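Local structure of alpha-1,3-glucanase (Paenibacillus glycanilyticus, 6K0P) at residues A46-G51 against D406-P411; N401-D406 against L439-G444; Y348-G353 against A380-R385. The protein probably hydrolyses alpha-1,3-glucan as a family 87 glycoside hydrolase, with a catalytic domain that can bind the disaccharide nigerose. The protein carries 1 engineered substitution. All coordinates share one frame; numbering follows the deposited sequence.

Contact 1. Residues A46-G51 against D406-P411. With CA (calcium ion), chain J.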
loop_
_atom_site.group_PDB
_atom_site.type_symbol
_atom_site.label_atom_id
_atom_site.label_comp_id
_atom_site.label_asym_id
_atom_site.label_seq_id
_atom_site.Cartn_x
_atom_site.Cartn_y
_atom_site.Cartn_z
ATOM N N ALA A 46 -18.289 -3.133 -4.335
ATOM C CA ALA A 46 -17.614 -2.834 -5.595
ATOM C C ALA A 46 -16.552 -1.769 -5.389
ATOM O O ALA A 46 -15.392 -1.945 -5.793
ATOM C CB ALA A 46 -18.622 -2.366 -6.652
ATOM N N GLY A 47 -16.932 -0.669 -4.734
ATOM C CA GLY A 47 -16.015 0.450 -4.577
ATOM C C GLY A 47 -14.718 0.089 -3.883
ATOM O O GLY A 47 -13.685 0.706 -4.149
ATOM N N GLU A 48 -14.747 -0.906 -2.998
ATOM C CA GLU A 48 -13.558 -1.309 -2.252
ATOM C C GLU A 48 -12.803 -2.464 -2.889
ATOM O O GLU A 48 -11.760 -2.865 -2.363
ATOM C CB GLU A 48 -13.914 -1.656 -0.805
ATOM C CG GLU A 48 -14.386 -0.448 0.004
ATOM C CD GLU A 48 -14.265 -0.657 1.498
ATOM O OE1 GLU A 48 -13.764 -1.720 1.919
ATOM O OE2 GLU A 48 -14.664 0.256 2.257
ATOM N N ALA A 49 -13.308 -3.018 -3.982
ATOM C CA ALA A 49 -12.657 -4.141 -4.634
ATOM C C ALA A 49 -11.524 -3.669 -5.542
ATOM O O ALA A 49 -11.534 -2.552 -6.067
ATOM C CB ALA A 49 -13.674 -4.914 -5.481
ATOM N N SER A 50 -10.523 -4.533 -5.700
ATOM C CA SER A 50 -9.546 -4.356 -6.767
ATOM C C SER A 50 -10.263 -4.320 -8.114
ATOM O O SER A 50 -11.120 -5.159 -8.398
ATOM C CB SER A 50 -8.562 -5.524 -6.723
ATOM O OG SER A 50 -7.476 -5.322 -7.618
ATOM N N GLY A 51 -9.926 -3.332 -8.937
ATOM C CA GLY A 51 -10.648 -3.152 -10.182
ATOM C C GLY A 51 -12.041 -2.598 -10.013
ATOM O O GLY A 51 -12.776 -2.507 -11.000
ATOM N N ASP A 406 -6.581 1.989 -7.158
ATOM C CA ASP A 406 -7.738 1.727 -6.302
ATOM C C ASP A 406 -7.554 2.295 -4.892
ATOM O O ASP A 406 -7.563 1.578 -3.892
ATOM C CB ASP A 406 -8.104 0.236 -6.315
ATOM C CG ASP A 406 -8.602 -0.209 -7.668
ATOM O OD1 ASP A 406 -9.429 0.528 -8.246
ATOM O OD2 ASP A 406 -8.156 -1.272 -8.157
ATOM N N THR A 407 -7.394 3.616 -4.839
ATOM C CA THR A 407 -7.375 4.344 -3.578
ATOM C C THR A 407 -8.801 4.647 -3.130
ATOM O O THR A 407 -9.642 5.070 -3.932
ATOM C CB THR A 407 -6.657 5.672 -3.791
ATOM O OG1 THR A 407 -7.196 6.290 -4.959
ATOM C CG2 THR A 407 -5.166 5.428 -4.017
ATOM N N LEU A 408 -9.069 4.464 -1.833
ATOM C CA LEU A 408 -10.414 4.747 -1.340
ATOM C C LEU A 408 -10.691 6.235 -1.148
ATOM O O LEU A 408 -11.828 6.666 -1.363
ATOM C CB LEU A 408 -10.698 3.986 -0.049
ATOM C CG LEU A 408 -10.802 2.472 -0.213
ATOM C CD1 LEU A 408 -11.341 1.858 1.074
ATOM C CD2 LEU A 408 -11.681 2.081 -1.409
ATOM N N THR A 409 -9.699 7.038 -0.713
ATOM C CA THR A 409 -9.984 8.405 -0.267
ATOM C C THR A 409 -9.040 9.494 -0.769
ATOM O O THR A 409 -9.249 10.657 -0.407
ATOM C CB THR A 409 -9.988 8.506 1.271
ATOM O OG1 THR A 409 -8.659 8.266 1.757
ATOM C CG2 THR A 409 -10.955 7.520 1.904
ATOM N N TYR A 410 -8.008 9.178 -1.561
ATOM C CA TYR A 410 -6.950 10.179 -1.715
ATOM C C TYR A 410 -6.163 9.900 -3.002
ATOM O O TYR A 410 -6.483 8.944 -3.725
ATOM C CB TYR A 410 -6.094 10.096 -0.440
ATOM C CG TYR A 410 -5.637 11.412 0.174
ATOM C CD1 TYR A 410 -6.538 12.443 0.379
ATOM C CD2 TYR A 410 -4.301 11.631 0.510
ATOM C CE1 TYR A 410 -6.147 13.635 0.944
ATOM C CE2 TYR A 410 -3.900 12.830 1.082
ATOM C CZ TYR A 410 -4.822 13.827 1.293
ATOM O OH TYR A 410 -4.398 15.008 1.855
ATOM N N PRO A 411 -5.156 10.714 -3.339
ATOM C CA PRO A 411 -4.451 10.543 -4.615
ATOM C C PRO A 411 -3.694 9.231 -4.727
ATOM O O PRO A 411 -3.380 8.558 -3.737
ATOM C CB PRO A 411 -3.441 11.699 -4.606
ATOM C CG PRO A 411 -4.084 12.738 -3.782
ATOM C CD PRO A 411 -4.783 11.985 -2.694
HETATM CA CA CA J . -11.672 -7.459 -8.576
HETATM O O HOH W 1 -5.801 -2.605 -7.775
#
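One peptide unit here serves a metal and a carboxylate at once: the carbonyl of Ser50 binds calcium, with O 2.4 Å from the ion, while the N-H on the other side of that peptide bond, from Gly51, goes to Asp406. The bond from Gly51 N to Asp406 OD2 is short, 2.8 Å, and nearly straight at 165°, but the donor stands above the carboxylate plane, 46° out of it. A water reinforces the join. It donates to Asp406 OD2 at 2.7 Å and, over a longer 3.2 Å, to Ser50 OG. Glu23, Glu25, Ser53 and Asp168 also bind the calcium, and Arg52 pairs with OD1 of Asp406.

Further along, Leu408 packs by its methyl groups. Its side chain crosses that of Glu48 at about a right angle, both CD1 and CD2 lying 4.0 Å from Glu48 CG, and CD2 also approaches Gly47 O at 3.7 Å. The Glu48 carboxylate is held by the backbone N-H groups of Gly43 and Leu135. The type I turn from Ala46 to Ala49 carries Gly47 O and Glu48, the groups that meet the leucine.

With calcium drawing on the carbonyl, the Gly51 N-H is probably polarised into a stronger donor, so the calcium may strengthen this one bond between the N-terminal region and the beta-helix.

Contact 2. Residues N401-D406 against L439-G444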
loop_
_atom_site.group_PDB
_atom_site.type_symbol
_atom_site.label_atom_id
_atom_site.label_comp_id
_atom_site.label_asym_id
_atom_site.label_seq_id
_atom_site.Cartn_x
_atom_site.Cartn_y
_atom_site.Cartn_z
ATOM N N ASN A 401 9.338 3.875 -11.479
ATOM C CA ASN A 401 8.659 2.635 -11.862
ATOM C C ASN A 401 7.647 2.202 -10.796
ATOM O O ASN A 401 7.819 1.208 -10.087
ATOM C CB ASN A 401 9.626 1.506 -12.230
ATOM C CG ASN A 401 8.899 0.340 -12.857
ATOM O OD1 ASN A 401 7.885 0.538 -13.518
ATOM N ND2 ASN A 401 9.388 -0.872 -12.645
ATOM N N LEU A 402 6.566 2.972 -10.732
ATOM C CA LEU A 402 5.528 2.803 -9.723
ATOM C C LEU A 402 4.244 2.308 -10.367
ATOM O O LEU A 402 3.906 2.703 -11.488
ATOM C CB LEU A 402 5.211 4.134 -9.040
ATOM C CG LEU A 402 6.382 4.982 -8.562
ATOM C CD1 LEU A 402 5.864 6.314 -8.007
ATOM C CD2 LEU A 402 7.172 4.202 -7.512
ATOM N N TYR A 403 3.511 1.469 -9.639
ATOM C CA TYR A 403 2.135 1.147 -9.992
ATOM C C TYR A 403 1.268 1.432 -8.777
ATOM O O TYR A 403 1.527 0.902 -7.689
ATOM C CB TYR A 403 1.977 -0.320 -10.409
ATOM C CG TYR A 403 0.544 -0.610 -10.796
ATOM C CD1 TYR A 403 0.030 -0.156 -12.005
ATOM C CD2 TYR A 403 -0.308 -1.284 -9.934
ATOM C CE1 TYR A 403 -1.289 -0.391 -12.360
ATOM C CE2 TYR A 403 -1.632 -1.530 -10.283
ATOM C CZ TYR A 403 -2.112 -1.079 -11.494
ATOM O OH TYR A 403 -3.422 -1.314 -11.848
ATOM N N GLY A 404 0.260 2.265 -8.948
ATOM C CA GLY A 404 -0.705 2.520 -7.888
ATOM C C GLY A 404 -2.117 2.381 -8.408
ATOM O O GLY A 404 -2.404 2.748 -9.545
ATOM N N ALA A 405 -3.005 1.851 -7.564
ATOM C CA ALA A 405 -4.369 1.630 -8.039
ATOM C C ALA A 405 -5.351 1.544 -6.882
ATOM O O ALA A 405 -5.017 1.083 -5.784
ATOM C CB ALA A 405 -4.487 0.371 -8.913
ATOM N N ASP A 406 -6.581 1.989 -7.158
ATOM C CA ASP A 406 -7.738 1.727 -6.302
ATOM C C ASP A 406 -7.554 2.295 -4.892
ATOM O O ASP A 406 -7.563 1.578 -3.892
ATOM C CB ASP A 406 -8.104 0.236 -6.315
ATOM C CG ASP A 406 -8.602 -0.209 -7.668
ATOM O OD1 ASP A 406 -9.429 0.528 -8.246
ATOM O OD2 ASP A 406 -8.156 -1.272 -8.157
ATOM N N LEU A 439 -1.094 4.852 -12.768
ATOM C CA LEU A 439 -2.035 5.075 -11.673
ATOM C C LEU A 439 -3.430 4.787 -12.207
ATOM O O LEU A 439 -3.933 5.523 -13.067
ATOM C CB LEU A 439 -1.949 6.506 -11.141
ATOM C CG LEU A 439 -0.572 6.945 -10.641
ATOM C CD1 LEU A 439 -0.579 8.437 -10.333
ATOM C CD2 LEU A 439 -0.138 6.153 -9.411
ATOM N N ASP A 440 -4.055 3.719 -11.703
ATOM C CA ASP A 440 -5.353 3.261 -12.191
ATOM C C ASP A 440 -6.406 3.521 -11.129
ATOM O O ASP A 440 -6.294 3.028 -10.003
ATOM C CB ASP A 440 -5.325 1.762 -12.492
ATOM C CG ASP A 440 -4.491 1.415 -13.706
ATOM O OD1 ASP A 440 -4.111 2.344 -14.450
ATOM O OD2 ASP A 440 -4.224 0.206 -13.914
ATOM N N ARG A 441 -7.431 4.289 -11.483
ATOM C CA ARG A 441 -8.572 4.489 -10.590
ATOM C C ARG A 441 -8.132 5.046 -9.233
ATOM O O ARG A 441 -8.520 4.543 -8.171
ATOM C CB ARG A 441 -9.403 3.206 -10.436
ATOM C CG ARG A 441 -9.971 2.663 -11.759
ATOM C CD ARG A 441 -10.588 1.250 -11.619
ATOM N NE ARG A 441 -9.621 0.332 -11.023
ATOM C CZ ARG A 441 -8.678 -0.318 -11.699
ATOM N NH1 ARG A 441 -8.581 -0.191 -13.019
ATOM N NH2 ARG A 441 -7.818 -1.093 -11.050
ATOM N N THR A 442 -7.313 6.099 -9.272
ATOM C CA THR A 442 -6.830 6.763 -8.065
ATOM C C THR A 442 -7.490 8.129 -7.867
ATOM O O THR A 442 -8.089 8.703 -8.784
ATOM C CB THR A 442 -5.299 6.882 -8.043
ATOM O OG1 THR A 442 -4.868 7.743 -9.107
ATOM C CG2 THR A 442 -4.658 5.502 -8.198
ATOM N N GLY A 443 -7.372 8.639 -6.647
ATOM C CA GLY A 443 -8.160 9.768 -6.181
ATOM C C GLY A 443 -9.260 9.318 -5.229
ATOM O O GLY A 443 -9.411 8.135 -4.919
ATOM N N GLY A 444 -10.044 10.288 -4.778
ATOM C CA GLY A 444 -11.114 10.002 -3.845
ATOM C C GLY A 444 -11.556 11.258 -3.118
ATOM O O GLY A 444 -11.144 12.372 -3.450
#
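Tyr403 sends its CG anti to the backbone N (chi1 -179°), which starts the ring on its way to Asp440, and Arg441 is bent at chi3 (-54°), bringing NE round to the Asp406 carboxylate. Tyr403 OH donates to Asp440 OD2, 2.7 Å away. That oxygen sits at the ring edge, in the ring plane, while the carboxylate itself stands almost perpendicular to the ring and is met from above its own plane. Its other oxygen, OD1, takes a bond from Asn485, so Asp440 is held at both oxygens.

The salt bridge is side-on and two-pronged. Arg441 NE reaches Asp406 OD1 at 2.8 Å and Arg441 NH2 reaches Asp406 OD2 at 2.9 Å, each on the syn side, with the two flat groups turned 37° from each other. With Arg52 as a second cation beside it, this carboxylate would probably stay ionised.

The backbones pair as parallel strands: Asp440 N donates to Gly404 O at 2.9 Å, and Asp406 N to Asp440 O at 3.0 Å. Gly404 has no side chain, which leaves room for Leu439 CD2 to lie 4.0 Å from its CA. On the other face, Ala405 CB rests 3.9 Å from Asp440 CB. Thr442 CG2 touches Gly404 O and Ala405 CA. Asp406 and Arg441 both adopt a left-handed helical backbone and lie at equivalent bends of neighbouring coils, as expected in the parallel beta-helix of the pectin-lyase-like clan.

Contact 3. Residues Y348-G353 against A380-R385. With ACY (acetic acid), chain K.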
loop_
_atom_site.group_PDB
_atom_site.type_symbol
_atom_site.label_atom_id
_atom_site.label_comp_id
_atom_site.label_asym_id
_atom_site.label_seq_id
_atom_site.Cartn_x
_atom_site.Cartn_y
_atom_site.Cartn_z
ATOM N N TYR A 348 5.759 -4.793 -2.751
ATOM C CA TYR A 348 4.353 -4.829 -3.130
ATOM C C TYR A 348 3.523 -4.568 -1.886
ATOM O O TYR A 348 3.713 -5.236 -0.862
ATOM C CB TYR A 348 3.994 -6.215 -3.694
ATOM C CG TYR A 348 2.515 -6.412 -3.957
ATOM C CD1 TYR A 348 1.659 -6.867 -2.955
ATOM C CD2 TYR A 348 1.976 -6.172 -5.214
ATOM C CE1 TYR A 348 0.306 -7.041 -3.185
ATOM C CE2 TYR A 348 0.622 -6.346 -5.458
ATOM C CZ TYR A 348 -0.205 -6.786 -4.440
ATOM O OH TYR A 348 -1.559 -6.961 -4.673
ATOM N N ALA A 349 2.600 -3.608 -1.978
ATOM C CA ALA A 349 1.681 -3.306 -0.891
ATOM C C ALA A 349 0.255 -3.387 -1.406
ATOM O O ALA A 349 -0.051 -2.876 -2.487
ATOM C CB ALA A 349 1.921 -1.904 -0.321
ATOM N N ARG A 350 -0.612 -4.033 -0.628
ATOM C CA ARG A 350 -2.042 -4.036 -0.920
ATOM C C ARG A 350 -2.792 -3.905 0.396
ATOM O O ARG A 350 -2.506 -4.632 1.351
ATOM C CB ARG A 350 -2.479 -5.324 -1.634
ATOM C CG ARG A 350 -3.974 -5.323 -1.971
ATOM C CD ARG A 350 -4.374 -6.567 -2.743
ATOM N NE ARG A 350 -4.418 -7.788 -1.928
ATOM C CZ ARG A 350 -3.800 -8.929 -2.238
ATOM N NH1 ARG A 350 -3.051 -9.028 -3.340
ATOM N NH2 ARG A 350 -3.946 -9.990 -1.457
ATOM N N GLY A 351 -3.757 -2.994 0.451
ATOM C CA GLY A 351 -4.552 -2.854 1.656
ATOM C C GLY A 351 -3.900 -2.132 2.819
ATOM O O GLY A 351 -4.238 -2.411 3.977
ATOM N N THR A 352 -2.979 -1.204 2.566
ATOM C CA THR A 352 -2.496 -0.410 3.693
ATOM C C THR A 352 -3.608 0.501 4.219
ATOM O O THR A 352 -4.629 0.726 3.557
ATOM C CB THR A 352 -1.243 0.395 3.338
ATOM O OG1 THR A 352 -1.559 1.389 2.356
ATOM C CG2 THR A 352 -0.131 -0.517 2.811
ATOM N N GLY A 353 -3.412 1.008 5.439
ATOM C CA GLY A 353 -4.434 1.797 6.108
ATOM C C GLY A 353 -4.125 3.283 6.146
ATOM O O GLY A 353 -4.857 4.080 6.749
ATOM N N ALA A 380 1.518 -0.356 -5.101
ATOM C CA ALA A 380 0.645 -0.087 -3.960
ATOM C C ALA A 380 -0.788 -0.013 -4.464
ATOM O O ALA A 380 -1.127 0.890 -5.232
ATOM C CB ALA A 380 1.050 1.206 -3.252
ATOM N N THR A 381 -1.627 -0.958 -4.041
ATOM C CA THR A 381 -2.994 -1.044 -4.543
ATOM C C THR A 381 -3.956 -1.202 -3.373
ATOM O O THR A 381 -3.556 -1.551 -2.262
ATOM C CB THR A 381 -3.177 -2.235 -5.482
ATOM O OG1 THR A 381 -2.895 -3.444 -4.766
ATOM C CG2 THR A 381 -2.241 -2.124 -6.689
ATOM N N ASN A 382 -5.240 -0.964 -3.635
ATOM C CA ASN A 382 -6.264 -1.079 -2.599
ATOM C C ASN A 382 -5.851 -0.304 -1.350
ATOM O O ASN A 382 -5.812 -0.837 -0.235
ATOM C CB ASN A 382 -6.558 -2.543 -2.260
ATOM C CG ASN A 382 -7.326 -3.259 -3.348
ATOM O OD1 ASN A 382 -6.872 -4.277 -3.859
ATOM N ND2 ASN A 382 -8.510 -2.748 -3.697
ATOM N N VAL A 383 -5.509 0.966 -1.545
ATOM C CA VAL A 383 -5.082 1.815 -0.438
ATOM C C VAL A 383 -6.337 2.211 0.328
ATOM O O VAL A 383 -7.193 2.929 -0.197
ATOM C CB VAL A 383 -4.329 3.051 -0.932
ATOM C CG1 VAL A 383 -3.688 3.745 0.255
ATOM C CG2 VAL A 383 -3.265 2.660 -1.959
ATOM N N ARG A 384 -6.453 1.741 1.565
ATOM C CA ARG A 384 -7.722 1.852 2.275
ATOM C C ARG A 384 -7.958 3.236 2.867
ATOM O O ARG A 384 -9.083 3.541 3.279
ATOM C CB ARG A 384 -7.820 0.747 3.327
ATOM C CG ARG A 384 -7.677 -0.645 2.701
ATOM C CD ARG A 384 -8.084 -1.736 3.668
ATOM N NE ARG A 384 -7.064 -2.008 4.675
ATOM C CZ ARG A 384 -7.181 -2.971 5.580
ATOM N NH1 ARG A 384 -8.276 -3.722 5.603
ATOM N NH2 ARG A 384 -6.213 -3.184 6.459
ATOM N N ARG A 385 -6.925 4.071 2.920
ATOM C CA ARG A 385 -7.031 5.468 3.309
ATOM C C ARG A 385 -5.728 6.127 2.891
ATOM O O ARG A 385 -4.676 5.488 2.954
ATOM C CB ARG A 385 -7.221 5.595 4.831
ATOM C CG ARG A 385 -7.178 7.023 5.336
ATOM C CD ARG A 385 -7.205 7.055 6.844
ATOM N NE ARG A 385 -7.011 8.413 7.334
ATOM C CZ ARG A 385 -7.401 8.819 8.530
ATOM N NH1 ARG A 385 -7.998 7.960 9.354
ATOM N NH2 ARG A 385 -7.195 10.078 8.898
HETATM C C ACY K . -5.587 11.329 5.892
HETATM O O ACY K . -5.502 11.718 7.116
HETATM O OXT ACY K . -6.021 10.251 5.516
HETATM C CH3 ACY K . -5.090 12.372 4.899
HETATM O O HOH W 2 -2.728 -5.642 -6.604
HETATM O O HOH W 3 -1.881 -0.580 -0.223
#
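Thr381 O is gripped from several directions: Gly351 N donates to it at 3.1 Å, a water donates at 2.8 Å, and the CA-H of Arg350 points at it too. The same water accepts from Thr352 N, so it bridges the coils where the parallel pairing, in which Thr381 N donates to Ala349 O, ends. Beyond it one more backbone bond, Arg384 N to Thr352 O at 2.9 Å, joins the loops that follow.

On the face carrying Arg350 and Thr381, the arginine CG lies 3.5 Å from Thr381 OG1, which chi1 of 61° sets between the backbone N and the carbonyl carbon. The arginine runs alongside Asn382, its guanidinium turned 81° from the amide plane. Arg350 NH1 donates to Tyr348 OH at 2.9 Å, and a second water links that hydroxyl, 2.6 Å away, to Thr381 OG1. Arg350 forms salt bridges with Asp138 (NH2) and Glu171 (NH1). The opposite face pairs Ala349 with Ala380.

Arg385 rests its CB against Gly353 O, then stretches outward to clasp an acetate, probably from the crystallisation liquor, through NE to OXT (2.8 Å) and NH2 to the acetate O. NH1 serves the carbonyls of Gly118 and Leu120. An alanine here would probably leave those two carbonyls without this shared donor and the acetate without its clasp.

Gly351 and Asn382, both with positive phi, lie at equivalent bends of successive coils, the regular corner of a parallel beta-helix, here with acidic residues of the N-terminal region reaching its flank.

From the N terminus, the chain first lays down 46-51 beside the calcium, and contact 1 stays open for some 350 residues until 406-411 arrives. Within that long span contact 3 opens and closes, pairing 348-353 with 380-385 one coil later. Contact 2 follows it in series: 401-406 lies beside 374-383, the strand that contact 3 uses, with Tyr403 O and Ala405 O probably accepting from Ala380 N and Asn382 N. Before contact 2 closes at 439-444, contact 1 does, so those two cross and share Asp406. Contacts 2 and 3 thus join neighbouring coils of the beta-helix, whereas contact 1 ties the N-terminal region to them.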